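Local atomic coordinates of allergen Bos d 2 (Bos taurus, PDB entry 4WFV), a protein that probably carries pheromones or other small odorant molecules as a secreted lipocalin, and is a major allergen of cow dander. Residues K26-E31 and R109-T114; R36-R41 and Y56-G61. All coordinates share one frame; numbering follows the deposited sequence.

Interaction 1: K26-E31 and R109-T114; sequences KDKIVE and RITKMT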
# COMPACT_ATOMS: atom_id res chain seq x y z
N LYS A 26 6.56 -3.09 -13.13
CA LYS A 26 5.10 -3.13 -13.27
C LYS A 26 4.51 -4.51 -13.07
O LYS A 26 3.40 -4.64 -12.57
CB LYS A 26 4.66 -2.54 -14.61
CG LYS A 26 3.15 -2.49 -14.79
CD LYS A 26 2.73 -1.72 -16.04
CE LYS A 26 3.08 -2.48 -17.30
NZ LYS A 26 2.55 -1.76 -18.51
N ASP A 27 5.25 -5.55 -13.45
CA ASP A 27 4.73 -6.91 -13.38
C ASP A 27 4.32 -7.30 -11.97
O ASP A 27 3.46 -8.16 -11.80
CB ASP A 27 5.72 -7.93 -13.96
CG ASP A 27 7.02 -7.94 -13.20
OD1 ASP A 27 7.81 -6.99 -13.36
OD2 ASP A 27 7.26 -8.90 -12.44
N LYS A 28 4.92 -6.68 -10.96
CA LYS A 28 4.58 -6.99 -9.57
C LYS A 28 3.17 -6.54 -9.17
O LYS A 28 2.60 -7.10 -8.24
CB LYS A 28 5.58 -6.35 -8.61
CG LYS A 28 6.99 -6.91 -8.70
CD LYS A 28 7.04 -8.34 -8.17
CE LYS A 28 8.47 -8.89 -8.15
NZ LYS A 28 8.54 -10.25 -7.53
N ILE A 29 2.64 -5.53 -9.86
CA ILE A 29 1.37 -4.92 -9.44
C ILE A 29 0.23 -4.99 -10.45
O ILE A 29 -0.85 -4.49 -10.19
CB ILE A 29 1.56 -3.44 -9.03
CG1 ILE A 29 2.06 -2.59 -10.21
CG2 ILE A 29 2.48 -3.34 -7.82
CD1 ILE A 29 1.85 -1.08 -9.99
N VAL A 30 0.45 -5.64 -11.60
CA VAL A 30 -0.64 -5.87 -12.54
C VAL A 30 -1.60 -6.92 -11.97
O VAL A 30 -1.29 -7.56 -10.97
CB VAL A 30 -0.13 -6.30 -13.93
CG1 VAL A 30 0.73 -5.20 -14.54
CG2 VAL A 30 0.63 -7.64 -13.84
N GLU A 31 -2.75 -7.08 -12.61
CA GLU A 31 -3.71 -8.07 -12.14
C GLU A 31 -3.06 -9.44 -11.97
O GLU A 31 -2.32 -9.90 -12.84
CB GLU A 31 -4.90 -8.14 -13.08
CG GLU A 31 -5.82 -6.95 -12.96
CD GLU A 31 -7.03 -7.07 -13.85
OE1 GLU A 31 -7.05 -6.41 -14.92
OE2 GLU A 31 -7.96 -7.81 -13.48
N ARG A 109 15.11 -9.22 -7.80
CA ARG A 109 14.92 -7.80 -8.06
C ARG A 109 14.47 -7.07 -6.81
O ARG A 109 13.80 -7.63 -5.94
CB ARG A 109 13.86 -7.60 -9.14
CG ARG A 109 14.32 -7.99 -10.54
CD ARG A 109 13.21 -7.75 -11.56
NE ARG A 109 12.07 -8.63 -11.31
CZ ARG A 109 10.85 -8.43 -11.79
NH1 ARG A 109 10.60 -7.38 -12.57
NH2 ARG A 109 9.88 -9.28 -11.50
N ILE A 110 14.87 -5.80 -6.74
CA ILE A 110 14.27 -4.86 -5.79
C ILE A 110 13.19 -4.10 -6.54
O ILE A 110 13.44 -3.59 -7.62
CB ILE A 110 15.30 -3.86 -5.28
CG1 ILE A 110 16.39 -4.61 -4.51
CG2 ILE A 110 14.62 -2.86 -4.34
CD1 ILE A 110 17.62 -3.79 -4.23
N THR A 111 12.00 -4.06 -5.96
CA THR A 111 10.89 -3.32 -6.54
C THR A 111 10.54 -2.16 -5.62
O THR A 111 10.36 -2.34 -4.41
CB THR A 111 9.66 -4.22 -6.70
OG1 THR A 111 9.98 -5.26 -7.63
CG2 THR A 111 8.46 -3.42 -7.24
N LYS A 112 10.49 -0.97 -6.19
CA LYS A 112 10.06 0.22 -5.47
C LYS A 112 8.63 0.52 -5.87
O LYS A 112 8.33 0.63 -7.06
CB LYS A 112 10.97 1.38 -5.84
CG LYS A 112 12.43 1.17 -5.42
CD LYS A 112 13.39 1.98 -6.28
CE LYS A 112 13.06 3.46 -6.29
NZ LYS A 112 13.35 4.10 -4.99
N MET A 113 7.74 0.63 -4.90
CA MET A 113 6.33 0.83 -5.22
C MET A 113 5.63 1.70 -4.19
O MET A 113 6.11 1.92 -3.08
CB MET A 113 5.61 -0.51 -5.39
CG MET A 113 5.48 -1.30 -4.12
SD MET A 113 4.48 -2.78 -4.35
CE MET A 113 2.81 -2.15 -4.39
N THR A 114 4.48 2.22 -4.60
CA THR A 114 3.62 2.92 -3.65
C THR A 114 2.21 2.41 -3.77
O THR A 114 1.84 1.80 -4.79
CB THR A 114 3.57 4.44 -3.91
OG1 THR A 114 3.08 4.67 -5.23
CG2 THR A 114 4.96 5.08 -3.71

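Interaction 2: R36-R41 and Y56-G61; sequences RNYYRR and YLKDQG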
# COMPACT_ATOMS: atom_id res chain seq x y z
N ARG A 36 -0.12 -6.83 -5.89
CA ARG A 36 -1.42 -6.18 -6.08
C ARG A 36 -2.36 -6.69 -5.00
O ARG A 36 -2.86 -7.81 -5.07
CB ARG A 36 -1.97 -6.49 -7.46
CG ARG A 36 -3.12 -5.57 -7.89
CD ARG A 36 -3.67 -6.03 -9.21
NE ARG A 36 -4.77 -5.22 -9.73
CZ ARG A 36 -4.65 -4.26 -10.65
NH1 ARG A 36 -3.46 -3.93 -11.12
NH2 ARG A 36 -5.72 -3.63 -11.09
N ASN A 37 -2.56 -5.87 -3.98
CA ASN A 37 -3.23 -6.31 -2.77
C ASN A 37 -4.38 -5.38 -2.45
O ASN A 37 -4.21 -4.16 -2.36
CB ASN A 37 -2.22 -6.35 -1.62
CG ASN A 37 -0.95 -7.10 -1.98
OD1 ASN A 37 0.16 -6.63 -1.71
ND2 ASN A 37 -1.11 -8.26 -2.60
N TYR A 38 -5.57 -5.96 -2.31
CA TYR A 38 -6.78 -5.17 -2.12
C TYR A 38 -7.07 -4.96 -0.64
O TYR A 38 -7.72 -5.78 0.01
CB TYR A 38 -7.96 -5.82 -2.86
CG TYR A 38 -7.73 -5.97 -4.35
CD1 TYR A 38 -7.88 -4.90 -5.21
CD2 TYR A 38 -7.37 -7.20 -4.89
CE1 TYR A 38 -7.67 -5.04 -6.59
CE2 TYR A 38 -7.16 -7.36 -6.26
CZ TYR A 38 -7.31 -6.27 -7.10
OH TYR A 38 -7.11 -6.40 -8.46
N TYR A 39 -6.59 -3.82 -0.14
CA TYR A 39 -6.72 -3.47 1.28
C TYR A 39 -8.15 -3.48 1.75
O TYR A 39 -9.06 -3.11 1.01
CB TYR A 39 -6.17 -2.06 1.51
CG TYR A 39 -4.67 -2.00 1.70
CD1 TYR A 39 -3.80 -2.17 0.62
CD2 TYR A 39 -4.11 -1.76 2.95
CE1 TYR A 39 -2.43 -2.10 0.78
CE2 TYR A 39 -2.73 -1.69 3.12
CZ TYR A 39 -1.90 -1.86 2.04
OH TYR A 39 -0.53 -1.80 2.24
N ARG A 40 -8.34 -3.90 3.00
CA ARG A 40 -9.64 -3.78 3.66
C ARG A 40 -9.51 -3.07 5.01
O ARG A 40 -10.38 -2.28 5.37
CB ARG A 40 -10.31 -5.15 3.82
CG ARG A 40 -10.73 -5.78 2.49
CD ARG A 40 -11.90 -5.03 1.87
NE ARG A 40 -12.41 -5.65 0.65
CZ ARG A 40 -11.97 -5.39 -0.58
NH1 ARG A 40 -10.99 -4.51 -0.78
NH2 ARG A 40 -12.55 -5.99 -1.61
N ARG A 41 -8.44 -3.34 5.75
CA ARG A 41 -8.35 -2.79 7.09
C ARG A 41 -6.92 -2.75 7.59
O ARG A 41 -6.14 -3.66 7.32
CB ARG A 41 -9.20 -3.61 8.06
CG ARG A 41 -9.32 -3.01 9.45
CD ARG A 41 -10.27 -3.85 10.31
NE ARG A 41 -10.45 -3.29 11.64
CZ ARG A 41 -11.15 -3.88 12.61
NH1 ARG A 41 -11.75 -5.04 12.38
NH2 ARG A 41 -11.26 -3.30 13.80
N TYR A 56 -7.22 -8.58 0.45
CA TYR A 56 -7.40 -9.69 -0.48
C TYR A 56 -6.26 -9.80 -1.48
O TYR A 56 -5.72 -8.80 -1.95
CB TYR A 56 -8.71 -9.58 -1.26
CG TYR A 56 -9.94 -9.93 -0.47
CD1 TYR A 56 -10.31 -11.26 -0.28
CD2 TYR A 56 -10.74 -8.94 0.09
CE1 TYR A 56 -11.44 -11.58 0.43
CE2 TYR A 56 -11.86 -9.25 0.81
CZ TYR A 56 -12.21 -10.58 0.97
OH TYR A 56 -13.33 -10.88 1.70
N LEU A 57 -5.90 -11.04 -1.79
CA LEU A 57 -5.01 -11.36 -2.89
C LEU A 57 -5.83 -12.26 -3.81
O LEU A 57 -6.52 -13.16 -3.32
CB LEU A 57 -3.79 -12.11 -2.36
CG LEU A 57 -2.73 -12.62 -3.33
CD1 LEU A 57 -1.92 -11.46 -3.91
CD2 LEU A 57 -1.82 -13.61 -2.61
N LYS A 58 -5.79 -12.02 -5.11
CA LYS A 58 -6.46 -12.93 -6.05
C LYS A 58 -5.53 -14.02 -6.55
O LYS A 58 -4.41 -13.74 -6.99
CB LYS A 58 -7.02 -12.18 -7.25
CG LYS A 58 -8.20 -11.29 -6.97
CD LYS A 58 -8.81 -10.87 -8.29
CE LYS A 58 -9.58 -9.58 -8.17
NZ LYS A 58 -10.09 -9.16 -9.51
N ASP A 59 -6.00 -15.26 -6.50
CA ASP A 59 -5.26 -16.37 -7.08
C ASP A 59 -6.10 -17.02 -8.18
O ASP A 59 -7.09 -17.69 -7.90
CB ASP A 59 -4.91 -17.39 -5.99
CG ASP A 59 -4.00 -18.49 -6.50
OD1 ASP A 59 -4.31 -19.10 -7.55
OD2 ASP A 59 -2.96 -18.75 -5.85
N GLN A 60 -5.69 -16.81 -9.43
CA GLN A 60 -6.41 -17.34 -10.59
C GLN A 60 -7.87 -16.92 -10.60
O GLN A 60 -8.75 -17.70 -10.96
CB GLN A 60 -6.30 -18.87 -10.64
CG GLN A 60 -4.87 -19.40 -10.81
CD GLN A 60 -4.33 -19.22 -12.22
OE1 GLN A 60 -5.07 -18.91 -13.16
NE2 GLN A 60 -3.03 -19.43 -12.38
N GLY A 61 -8.14 -15.68 -10.19
CA GLY A 61 -9.49 -15.15 -10.20
C GLY A 61 -10.23 -15.26 -8.88
O GLY A 61 -11.28 -14.63 -8.70
O HOH W 1 -4.41 -9.84 -6.34

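Interaction 1: K26-E31 and R109-T114
Asp27 and Arg109 reach tip to tip at the solvent-facing edge of this contact, where the loop after strand 17-23 lies against the start of strand 110-118. The guanidinium grips the carboxylate end-on: NH1 of Arg109 gives a hydrogen to OD1 of Asp27 over 2.9 Å. NH2 of Arg109 gives one to OD2 of Asp27 over 2.8 Å, almost straight at 178°. Both oxygens are met on their syn side, and the two flat groups lie nearly coplanar, 13° apart. Asp27 turns its CG between its own backbone N and carbonyl carbon (chi1 61°), which brings the carboxylate round to the arginine.

Inward from this bridge the contact is buried and made mostly by aliphatic carbons. CG of Lys28 lies 3.6 Å from OG1 of Thr111, while CE of Lys28 stands 3.7 Å from NH2 of Arg109, obliquely to the guanidinium. OG1 of Thr111 is hydrogen-bonded to Asn25, whose loop continues into 26-31. Deeper still, Ile29 and Met113 form the apolar pair, sliding past each other in opposite directions with CG2 of Ile29 resting 3.6 Å from CE of Met113. Ala23 of strand 17-23 touches both side chains, as part of the lipocalin barrel wall.

NZ of Lys28 comes within 4.3 Å of NH2 of Arg109. Each cation has its own carboxylate, Asp27 for Arg109 and Asp106 for Lys28, which probably makes this closeness of like charges tolerable. The Asp27-Arg109 bridge is thus held at the exposed edge, while the buried side rests on aliphatic packing.

Interaction 2: R36-R41 and Y56-G61
Tyr38 and Tyr56 are paired across the strands as an antiparallel hydrogen-bonded pair, their CB atoms 4.2 Å apart on one face of the sheet. Tyr38 N donates to Tyr56 O and Tyr56 N to Tyr38 O, both at 2.9 Å. From this pair the rings find different partners. CE of Lys58 lies 3.8 Å from CE2 of Tyr38, and NZ of Lys58 is hydrogen-bonded to Asn153 and to the carbonyl of Thr151. Arg36 NE donates in its guanidinium plane to Tyr38 OH at 2.9 Å, and that hydroxyl is also hydrogen-bonded to OG1 of Thr151.

The strands form the first hairpin of the lipocalin barrel, 38-45 with 50-59, and a classic beta bulge sets Arg40 and Arg41 both against Thr54. Arg40 crosses Tyr56 obliquely, the guanidinium and ring planes 63° apart. NE of Arg40 sits at the ring edge, 3.6 Å from CE2 of Tyr56, while CD2 of that ring lies over one guanidinium face; Asp152 and the carbonyl of Pro155 take the arginine's polar end. Where the segments separate, a water joins them, donating to Arg36 O and accepting from Lys58 N, each at 2.9 Å.

In the fold
Interaction 2 is nested along the chain inside the loop closed by interaction 1: 26-31 comes first, then the hairpin partners 36-41 and 56-61, and finally 109-114. Their centres lie about 15 Å apart, and both reach the same antiparallel sheet, which closes into the lipocalin barrel. Interaction 1 lays the loop between strands 17-23 and 38-45 against strand 110-118; interaction 2 pairs 38-45 with 50-59. They meet directly where Arg36 NH1 probably hydrogen-bonds to Ile29 O, at 2.8 Å. Arg36 also forms a salt bridge with Glu146 of strand 146-147, so the connecting loop, the first hairpin and the C-terminal part of the chain are joined around one side chain.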